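Nucleoporin NUP170 (Chaetomium thermophilum, PDB 5HAX) is a scaffold nucleoporin that probably helps build the inner ring of the nuclear pore complex, joining a beta-propeller to an alpha-helical region. Local coordinates at residues A[133-138]-A[144-149]; A[386-391]-A[448-453]; A[390-395]-A[472-477]. One frame throughout, in Å; residues are numbered along the deposited sequence.

Contact 1: residues A[133-138]-A[144-149]; sequences HVLVVA and ILLGVS
Two groups of the strand 133-138 grip the carbonyl oxygen Leu146 O. Leu135 N donates a nearly straight bond to Leu146 O (2.8 Å, 172° at the hydrogen). The CA-H of Val134 adds a softer contact, with Val134 CA 3.5 Å from Leu146 O. Leu146 N answers by donating to Leu135 O, so the two leucines form an antiparallel hydrogen-bonded pair. The same two-way bonding joins Val137 to Ile144, where Ile144 N reaches Val137 O at 2.7 Å, and His133 to Val148, where the bond from Val148 N to His133 O is the more bent of the two (137° at the hydrogen). Between them, Val134 with Gly147 and Val136 with Leu145 make non-hydrogen-bonded pairs.

Beta-branched and leucine residues suit an extended backbone buried on both faces. Leu135 and Leu146 lie alongside each other and point the same way, their CD2 and CD1 methyls 4.0 Å apart. Val148 reaches diagonally: its CG2, turned beside its own backbone N, rests on Leu135 CB at 3.6 Å. On the other face Leu145 carries its CG anti to the carbonyl carbon (chi1 -54°), which brings CD2 against Val136 CG2 (3.8 Å) and close to Val134 CG1; opposite Val134, Gly147 brings no side chain to this face. His133 leads its ring away from the partner strand, where NE2 bonds Glu80.

Two strands flank the pair: the backbones of Val134 and Val136 bond strand 114-120, and that of Leu145 bonds Met167 of strand 159-170. The arrangement is a beta hairpin that supplies the two central strands of a four-stranded antiparallel sheet, a blade of the beta-propeller.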
loop_
_atom_site.group_PDB
_atom_site.type_symbol
_atom_site.label_atom_id
_atom_site.label_comp_id
_atom_site.label_asym_id
_atom_site.label_seq_id
_atom_site.Cartn_x
_atom_site.Cartn_y
_atom_site.Cartn_z
ATOM N N HIS A 133 3.998 9.548 17.844
ATOM C CA HIS A 133 3.128 10.423 17.072
ATOM C C HIS A 133 2.863 11.699 17.858
ATOM O O HIS A 133 3.196 11.810 19.041
ATOM C CB HIS A 133 1.794 9.745 16.737
ATOM C CG HIS A 133 1.926 8.506 15.907
ATOM N ND1 HIS A 133 2.080 7.254 16.460
ATOM C CD2 HIS A 133 1.909 8.326 14.566
ATOM C CE1 HIS A 133 2.161 6.356 15.494
ATOM N NE2 HIS A 133 2.061 6.980 14.335
ATOM N N VAL A 134 2.253 12.666 17.177
ATOM C CA VAL A 134 1.721 13.872 17.800
ATOM C C VAL A 134 0.234 13.935 17.487
ATOM O O VAL A 134 -0.172 13.742 16.334
ATOM C CB VAL A 134 2.437 15.142 17.304
ATOM C CG1 VAL A 134 1.733 16.400 17.825
ATOM C CG2 VAL A 134 3.891 15.131 17.737
ATOM N N LEU A 135 -0.569 14.200 18.511
ATOM C CA LEU A 135 -2.009 14.359 18.367
ATOM C C LEU A 135 -2.324 15.849 18.296
ATOM O O LEU A 135 -2.051 16.588 19.247
ATOM C CB LEU A 135 -2.740 13.701 19.536
ATOM C CG LEU A 135 -4.269 13.752 19.525
ATOM C CD1 LEU A 135 -4.836 12.913 18.395
ATOM C CD2 LEU A 135 -4.812 13.283 20.862
ATOM N N VAL A 136 -2.882 16.285 17.169
ATOM C CA VAL A 136 -3.260 17.680 16.960
ATOM C C VAL A 136 -4.763 17.793 17.173
ATOM O O VAL A 136 -5.543 17.101 16.508
ATOM C CB VAL A 136 -2.869 18.167 15.556
ATOM C CG1 VAL A 136 -3.114 19.667 15.434
ATOM C CG2 VAL A 136 -1.418 17.834 15.251
ATOM N N VAL A 137 -5.169 18.667 18.092
ATOM C CA VAL A 137 -6.574 18.888 18.423
ATOM C C VAL A 137 -6.874 20.358 18.165
ATOM O O VAL A 137 -6.343 21.238 18.855
ATOM C CB VAL A 137 -6.892 18.510 19.875
ATOM C CG1 VAL A 137 -8.357 18.786 20.191
ATOM C CG2 VAL A 137 -6.554 17.048 20.133
ATOM N N ALA A 138 -7.734 20.625 17.185
ATOM C CA ALA A 138 -8.118 21.984 16.820
ATOM C C ALA A 138 -9.516 22.283 17.343
ATOM O O ALA A 138 -10.447 21.499 17.127
ATOM C CB ALA A 138 -8.073 22.169 15.302
ATOM N N ILE A 144 -4.086 22.442 19.822
ATOM C CA ILE A 144 -3.398 21.830 20.953
ATOM C C ILE A 144 -2.606 20.632 20.444
ATOM O O ILE A 144 -3.136 19.808 19.689
ATOM C CB ILE A 144 -4.395 21.399 22.045
ATOM C CG1 ILE A 144 -5.247 22.596 22.485
ATOM C CG2 ILE A 144 -3.658 20.799 23.237
ATOM C CD1 ILE A 144 -6.498 22.212 23.241
ATOM N N LEU A 145 -1.345 20.539 20.858
ATOM C CA LEU A 145 -0.485 19.409 20.531
ATOM C C LEU A 145 -0.332 18.516 21.754
ATOM O O LEU A 145 -0.064 19.006 22.856
ATOM C CB LEU A 145 0.891 19.881 20.063
ATOM C CG LEU A 145 0.929 20.874 18.902
ATOM C CD1 LEU A 145 2.373 21.208 18.561
ATOM C CD2 LEU A 145 0.195 20.324 17.688
ATOM N N LEU A 146 -0.500 17.209 21.555
ATOM C CA LEU A 146 -0.288 16.219 22.601
ATOM C C LEU A 146 0.681 15.159 22.104
ATOM O O LEU A 146 0.579 14.694 20.964
ATOM C CB LEU A 146 -1.601 15.550 23.025
ATOM C CG LEU A 146 -2.652 16.436 23.693
ATOM C CD1 LEU A 146 -3.885 15.617 24.037
ATOM C CD2 LEU A 146 -2.092 17.102 24.939
ATOM N N GLY A 147 1.625 14.789 22.963
ATOM C CA GLY A 147 2.498 13.675 22.654
ATOM C C GLY A 147 1.757 12.355 22.744
ATOM O O GLY A 147 0.863 12.171 23.568
ATOM N N VAL A 148 2.134 11.423 21.872
ATOM C CA VAL A 148 1.492 10.117 21.792
ATOM C C VAL A 148 2.564 9.041 21.732
ATOM O O VAL A 148 3.581 9.196 21.044
ATOM C CB VAL A 148 0.560 10.011 20.567
ATOM C CG1 VAL A 148 -0.079 8.627 20.502
ATOM C CG2 VAL A 148 -0.504 11.094 20.614
ATOM N N SER A 149 2.329 7.947 22.453
ATOM C CA SER A 149 3.163 6.751 22.391
ATOM C C SER A 149 2.252 5.575 22.069
ATOM O O SER A 149 1.457 5.155 22.917
ATOM C CB SER A 149 3.909 6.524 23.707
ATOM O OG SER A 149 4.827 5.450 23.587
#

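Contact 2: residues A[386-391]-A[448-453]; sequences FSPGYF and APFAAA
The Pro388 and Phe450 side chains meet at about a right angle, with the proline ring set over one face of the phenyl group. Pro388 CD lies 3.9 Å from the ring centroid, a CH-pi contact displaced toward the CG-CD1 rim, and Pro388 CG follows farther along that side of the ring, 3.7 Å from Phe450 CE1. Phe450 is offered to it because CG stands anti to the backbone N (chi1 179°). Pro388 CD also lies over a face of Tyr390, whose side chain crosses Phe450 at about a right angle and leaves OH 4.0 Å from Phe450 CD2; that hydroxyl bonds Glu462.

A cis peptide bond precedes Pro388, and Gly389 and Tyr390 face Phe386 in a classic beta bulge. The backbone angles of Gly389 would jam a side chain against the preceding carbonyl, so glycine fits. Replacing Phe450 with an alanine is likely to strip Pro388 of its CH-pi partner, though Tyr390 stays beside it, and open a gap beside Val465 and Gln469.

Water 1 donates to Ser387 O (2.9 Å) and accepts from Phe450 N (2.8 Å). Apolar packing thus gives the fit, and a shared water satisfies two backbone groups that do not bond directly.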
loop_
_atom_site.group_PDB
_atom_site.type_symbol
_atom_site.label_atom_id
_atom_site.label_comp_id
_atom_site.label_asym_id
_atom_site.label_seq_id
_atom_site.Cartn_x
_atom_site.Cartn_y
_atom_site.Cartn_z
ATOM N N PHE A 386 -5.390 4.394 -3.115
ATOM C CA PHE A 386 -4.175 3.914 -2.472
ATOM C C PHE A 386 -3.322 3.192 -3.503
ATOM O O PHE A 386 -3.844 2.440 -4.332
ATOM C CB PHE A 386 -4.493 2.968 -1.305
ATOM C CG PHE A 386 -5.435 3.550 -0.293
ATOM C CD1 PHE A 386 -4.968 4.390 0.701
ATOM C CD2 PHE A 386 -6.786 3.255 -0.334
ATOM C CE1 PHE A 386 -5.830 4.927 1.634
ATOM C CE2 PHE A 386 -7.653 3.789 0.598
ATOM C CZ PHE A 386 -7.174 4.627 1.582
ATOM N N SER A 387 -2.014 3.438 -3.462
ATOM C CA SER A 387 -1.080 2.722 -4.324
ATOM C C SER A 387 -1.275 1.220 -4.133
ATOM O O SER A 387 -1.479 0.767 -3.006
ATOM C CB SER A 387 0.368 3.111 -4.012
ATOM O OG SER A 387 0.591 4.495 -4.220
ATOM N N PRO A 388 -1.205 0.439 -5.224
ATOM C CA PRO A 388 -0.886 0.815 -6.605
ATOM C C PRO A 388 -2.108 1.215 -7.437
ATOM O O PRO A 388 -2.047 1.145 -8.666
ATOM C CB PRO A 388 -0.254 -0.461 -7.154
ATOM C CG PRO A 388 -1.023 -1.543 -6.475
ATOM C CD PRO A 388 -1.417 -1.014 -5.108
ATOM N N GLY A 389 -3.197 1.623 -6.786
ATOM C CA GLY A 389 -4.375 2.080 -7.504
ATOM C C GLY A 389 -5.696 1.597 -6.939
ATOM O O GLY A 389 -6.736 1.746 -7.590
ATOM N N TYR A 390 -5.677 1.017 -5.741
ATOM C CA TYR A 390 -6.911 0.598 -5.085
ATOM C C TYR A 390 -7.837 1.798 -4.912
ATOM O O TYR A 390 -7.454 2.798 -4.300
ATOM C CB TYR A 390 -6.598 -0.028 -3.725
ATOM C CG TYR A 390 -5.574 -1.144 -3.742
ATOM C CD1 TYR A 390 -5.497 -2.042 -4.804
ATOM C CD2 TYR A 390 -4.681 -1.301 -2.687
ATOM C CE1 TYR A 390 -4.559 -3.062 -4.808
ATOM C CE2 TYR A 390 -3.745 -2.315 -2.683
ATOM C CZ TYR A 390 -3.687 -3.194 -3.742
ATOM O OH TYR A 390 -2.745 -4.200 -3.730
ATOM N N PHE A 391 -9.056 1.694 -5.440
ATOM C CA PHE A 391 -9.989 2.814 -5.519
ATOM C C PHE A 391 -11.262 2.476 -4.754
ATOM O O PHE A 391 -11.901 1.457 -5.030
ATOM C CB PHE A 391 -10.304 3.139 -6.984
ATOM C CG PHE A 391 -11.370 4.186 -7.171
ATOM C CD1 PHE A 391 -11.274 5.417 -6.547
ATOM C CD2 PHE A 391 -12.454 3.945 -8.000
ATOM C CE1 PHE A 391 -12.250 6.382 -6.730
ATOM C CE2 PHE A 391 -13.429 4.905 -8.188
ATOM C CZ PHE A 391 -13.323 6.125 -7.554
ATOM N N ALA A 448 0.949 -1.630 5.909
ATOM C CA ALA A 448 2.023 -0.784 5.421
ATOM C C ALA A 448 1.760 -0.373 3.971
ATOM O O ALA A 448 1.186 -1.144 3.197
ATOM C CB ALA A 448 3.362 -1.508 5.517
ATOM N N PRO A 449 2.163 0.837 3.582
ATOM C CA PRO A 449 1.949 1.278 2.198
ATOM C C PRO A 449 2.520 0.287 1.193
ATOM O O PRO A 449 3.597 -0.280 1.390
ATOM C CB PRO A 449 2.677 2.625 2.140
ATOM C CG PRO A 449 2.659 3.121 3.539
ATOM C CD PRO A 449 2.753 1.903 4.412
ATOM N N PHE A 450 1.780 0.078 0.107
ATOM C CA PHE A 450 2.184 -0.887 -0.905
ATOM C C PHE A 450 3.350 -0.351 -1.725
ATOM O O PHE A 450 3.383 0.825 -2.101
ATOM C CB PHE A 450 1.008 -1.211 -1.828
ATOM C CG PHE A 450 1.344 -2.190 -2.925
ATOM C CD1 PHE A 450 1.916 -1.758 -4.112
ATOM C CD2 PHE A 450 1.073 -3.540 -2.774
ATOM C CE1 PHE A 450 2.220 -2.654 -5.122
ATOM C CE2 PHE A 450 1.375 -4.441 -3.781
ATOM C CZ PHE A 450 1.948 -3.996 -4.957
ATOM N N ALA A 451 4.307 -1.231 -2.007
ATOM C CA ALA A 451 5.413 -0.915 -2.901
ATOM C C ALA A 451 6.151 -2.193 -3.274
ATOM O O ALA A 451 6.762 -2.837 -2.415
ATOM C CB ALA A 451 6.371 0.090 -2.258
ATOM N N ALA A 452 6.084 -2.575 -4.548
ATOM C CA ALA A 452 6.809 -3.731 -5.054
ATOM C C ALA A 452 8.191 -3.371 -5.581
ATOM O O ALA A 452 9.005 -4.274 -5.807
ATOM C CB ALA A 452 6.003 -4.416 -6.161
ATOM N N ALA A 453 8.470 -2.087 -5.781
ATOM C CA ALA A 453 9.767 -1.630 -6.255
ATOM C C ALA A 453 9.972 -0.204 -5.763
ATOM O O ALA A 453 9.085 0.395 -5.148
ATOM C CB ALA A 453 9.862 -1.718 -7.782
HETATM O O HOH W 1 -0.721 1.363 -0.293
#

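Contact 3: residues A[390-395]-A[472-477]; sequences YFFDVV and GEFAVL
Phe474 is wedged between Phe392 and Tyr390, meeting the first with a face and the second with its edge. The phenyl of Phe392 comes in over that face, CE2 above the centre of the ring and CZ 3.6 Å from Phe474 CD2. The two planes are inclined at 54°, with centroids 4.9 Å apart. Tyr390 CD2 lies at the edge of Phe474, near its plane, 3.4 Å from Phe474 CZ; here the planes stand at 83°.

These three rings form an aromatic cluster between two sheets: Phe392 and Tyr390 come from strand 390-395, Phe474 from strand 473-478 of the neighbouring sheet, as where adjacent blades of a beta-propeller pack face to face. Flat, bulky phenylalanines suit the place, since the nearest CA atoms are more than 9 Å apart, a gap that large rings can span. Phe386 meets Phe474 too, and Ile443 and Leu445 of strand 440-445 extend the apolar surroundings.

At the cluster's end, water 2 donates to Tyr390 OH (2.8 Å) and accepts from Gly472 N (2.9 Å). The hydroxyl also bonds Glu462, and these polar partners are consistent with a tyrosine here. A CB at Gly472 would crowd Phe474 CZ at 3.4 Å.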
loop_
_atom_site.group_PDB
_atom_site.type_symbol
_atom_site.label_atom_id
_atom_site.label_comp_id
_atom_site.label_asym_id
_atom_site.label_seq_id
_atom_site.Cartn_x
_atom_site.Cartn_y
_atom_site.Cartn_z
ATOM N N TYR A 390 -5.677 1.017 -5.741
ATOM C CA TYR A 390 -6.911 0.598 -5.085
ATOM C C TYR A 390 -7.837 1.798 -4.912
ATOM O O TYR A 390 -7.454 2.798 -4.300
ATOM C CB TYR A 390 -6.598 -0.028 -3.725
ATOM C CG TYR A 390 -5.574 -1.144 -3.742
ATOM C CD1 TYR A 390 -5.497 -2.042 -4.804
ATOM C CD2 TYR A 390 -4.681 -1.301 -2.687
ATOM C CE1 TYR A 390 -4.559 -3.062 -4.808
ATOM C CE2 TYR A 390 -3.745 -2.315 -2.683
ATOM C CZ TYR A 390 -3.687 -3.194 -3.742
ATOM O OH TYR A 390 -2.745 -4.200 -3.730
ATOM N N PHE A 391 -9.056 1.694 -5.440
ATOM C CA PHE A 391 -9.989 2.814 -5.519
ATOM C C PHE A 391 -11.262 2.476 -4.754
ATOM O O PHE A 391 -11.901 1.457 -5.030
ATOM C CB PHE A 391 -10.304 3.139 -6.984
ATOM C CG PHE A 391 -11.370 4.186 -7.171
ATOM C CD1 PHE A 391 -11.274 5.417 -6.547
ATOM C CD2 PHE A 391 -12.454 3.945 -8.000
ATOM C CE1 PHE A 391 -12.250 6.382 -6.730
ATOM C CE2 PHE A 391 -13.429 4.905 -8.188
ATOM C CZ PHE A 391 -13.323 6.125 -7.554
ATOM N N PHE A 392 -11.625 3.333 -3.799
ATOM C CA PHE A 392 -12.868 3.226 -3.041
ATOM C C PHE A 392 -13.729 4.444 -3.338
ATOM O O PHE A 392 -13.271 5.579 -3.169
ATOM C CB PHE A 392 -12.599 3.150 -1.532
ATOM C CG PHE A 392 -11.954 1.868 -1.082
ATOM C CD1 PHE A 392 -12.686 0.915 -0.399
ATOM C CD2 PHE A 392 -10.613 1.624 -1.326
ATOM C CE1 PHE A 392 -12.097 -0.262 0.027
ATOM C CE2 PHE A 392 -10.019 0.447 -0.905
ATOM C CZ PHE A 392 -10.762 -0.494 -0.228
ATOM N N ASP A 393 -14.973 4.216 -3.766
ATOM C CA ASP A 393 -15.910 5.297 -4.072
ATOM C C ASP A 393 -17.210 5.073 -3.316
ATOM O O ASP A 393 -17.840 4.018 -3.453
ATOM C CB ASP A 393 -16.188 5.387 -5.574
ATOM C CG ASP A 393 -16.970 6.637 -5.947
ATOM O OD1 ASP A 393 -17.155 7.511 -5.075
ATOM O OD2 ASP A 393 -17.393 6.753 -7.113
ATOM N N VAL A 394 -17.614 6.071 -2.534
ATOM C CA VAL A 394 -18.863 6.033 -1.780
ATOM C C VAL A 394 -19.931 6.655 -2.673
ATOM O O VAL A 394 -19.977 7.873 -2.849
ATOM C CB VAL A 394 -18.741 6.776 -0.447
ATOM C CG1 VAL A 394 -20.044 6.686 0.339
ATOM C CG2 VAL A 394 -17.577 6.224 0.366
ATOM N N VAL A 395 -20.794 5.814 -3.243
ATOM C CA VAL A 395 -21.866 6.258 -4.128
ATOM C C VAL A 395 -23.135 6.390 -3.301
ATOM O O VAL A 395 -23.532 5.449 -2.602
ATOM C CB VAL A 395 -22.071 5.280 -5.298
ATOM C CG1 VAL A 395 -23.177 5.778 -6.219
ATOM C CG2 VAL A 395 -20.772 5.102 -6.073
ATOM N N GLY A 472 -3.202 -5.875 1.424
ATOM C CA GLY A 472 -3.667 -4.614 1.974
ATOM C C GLY A 472 -5.029 -4.763 2.631
ATOM O O GLY A 472 -5.910 -5.466 2.130
ATOM N N GLU A 473 -5.191 -4.101 3.776
ATOM C CA GLU A 473 -6.455 -4.055 4.491
ATOM C C GLU A 473 -6.823 -2.602 4.746
ATOM O O GLU A 473 -5.952 -1.756 4.975
ATOM C CB GLU A 473 -6.392 -4.831 5.817
ATOM C CG GLU A 473 -6.191 -6.328 5.634
ATOM C CD GLU A 473 -6.391 -7.117 6.915
ATOM O OE1 GLU A 473 -6.652 -6.504 7.971
ATOM O OE2 GLU A 473 -6.290 -8.361 6.857
ATOM N N PHE A 474 -8.123 -2.321 4.705
ATOM C CA PHE A 474 -8.633 -0.956 4.766
ATOM C C PHE A 474 -9.780 -0.886 5.760
ATOM O O PHE A 474 -10.704 -1.703 5.707
ATOM C CB PHE A 474 -9.095 -0.492 3.383
ATOM C CG PHE A 474 -8.107 -0.786 2.296
ATOM C CD1 PHE A 474 -7.164 0.159 1.922
ATOM C CD2 PHE A 474 -8.105 -2.017 1.663
ATOM C CE1 PHE A 474 -6.246 -0.117 0.927
ATOM C CE2 PHE A 474 -7.189 -2.297 0.671
ATOM C CZ PHE A 474 -6.259 -1.344 0.303
ATOM N N ALA A 475 -9.707 0.085 6.666
ATOM C CA ALA A 475 -10.745 0.303 7.664
ATOM C C ALA A 475 -11.752 1.310 7.120
ATOM O O ALA A 475 -11.392 2.456 6.832
ATOM C CB ALA A 475 -10.134 0.801 8.972
ATOM N N VAL A 476 -13.004 0.881 6.984
ATOM C CA VAL A 476 -14.090 1.723 6.491
ATOM C C VAL A 476 -14.892 2.156 7.714
ATOM O O VAL A 476 -15.652 1.368 8.284
ATOM C CB VAL A 476 -14.964 0.985 5.472
ATOM C CG1 VAL A 476 -16.096 1.888 4.982
ATOM C CG2 VAL A 476 -14.124 0.499 4.307
ATOM N N LEU A 477 -14.729 3.415 8.116
ATOM C CA LEU A 477 -15.460 3.952 9.256
ATOM C C LEU A 477 -16.831 4.439 8.813
ATOM O O LEU A 477 -16.939 5.253 7.891
ATOM C CB LEU A 477 -14.678 5.096 9.900
ATOM C CG LEU A 477 -15.383 5.871 11.020
ATOM C CD1 LEU A 477 -15.596 4.989 12.242
ATOM C CD2 LEU A 477 -14.594 7.119 11.384
HETATM O O HOH W 2 -2.161 -5.254 -1.173
#

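How the contacts relate
Contact 1 comes first along the chain and closes before the others open; it lies within one propeller blade, about 27 Å from contact 2 and about 26 Å from contact 3, centre to centre. Contacts 2 and 3 both use strand 390-395, share Tyr390 and Phe391, and touch where Phe386 CD2 meets Phe474 CE1 at 3.6 Å. Contact 1 is local hairpin bonding within a blade, whereas contact 3 joins two sheets, and contact 2 fastens the turn before strand 390-395 to the loop after strand 440-445. That loop also bonds Arg600 through Ala452, so contact 2 lies toward the helical part of the chain.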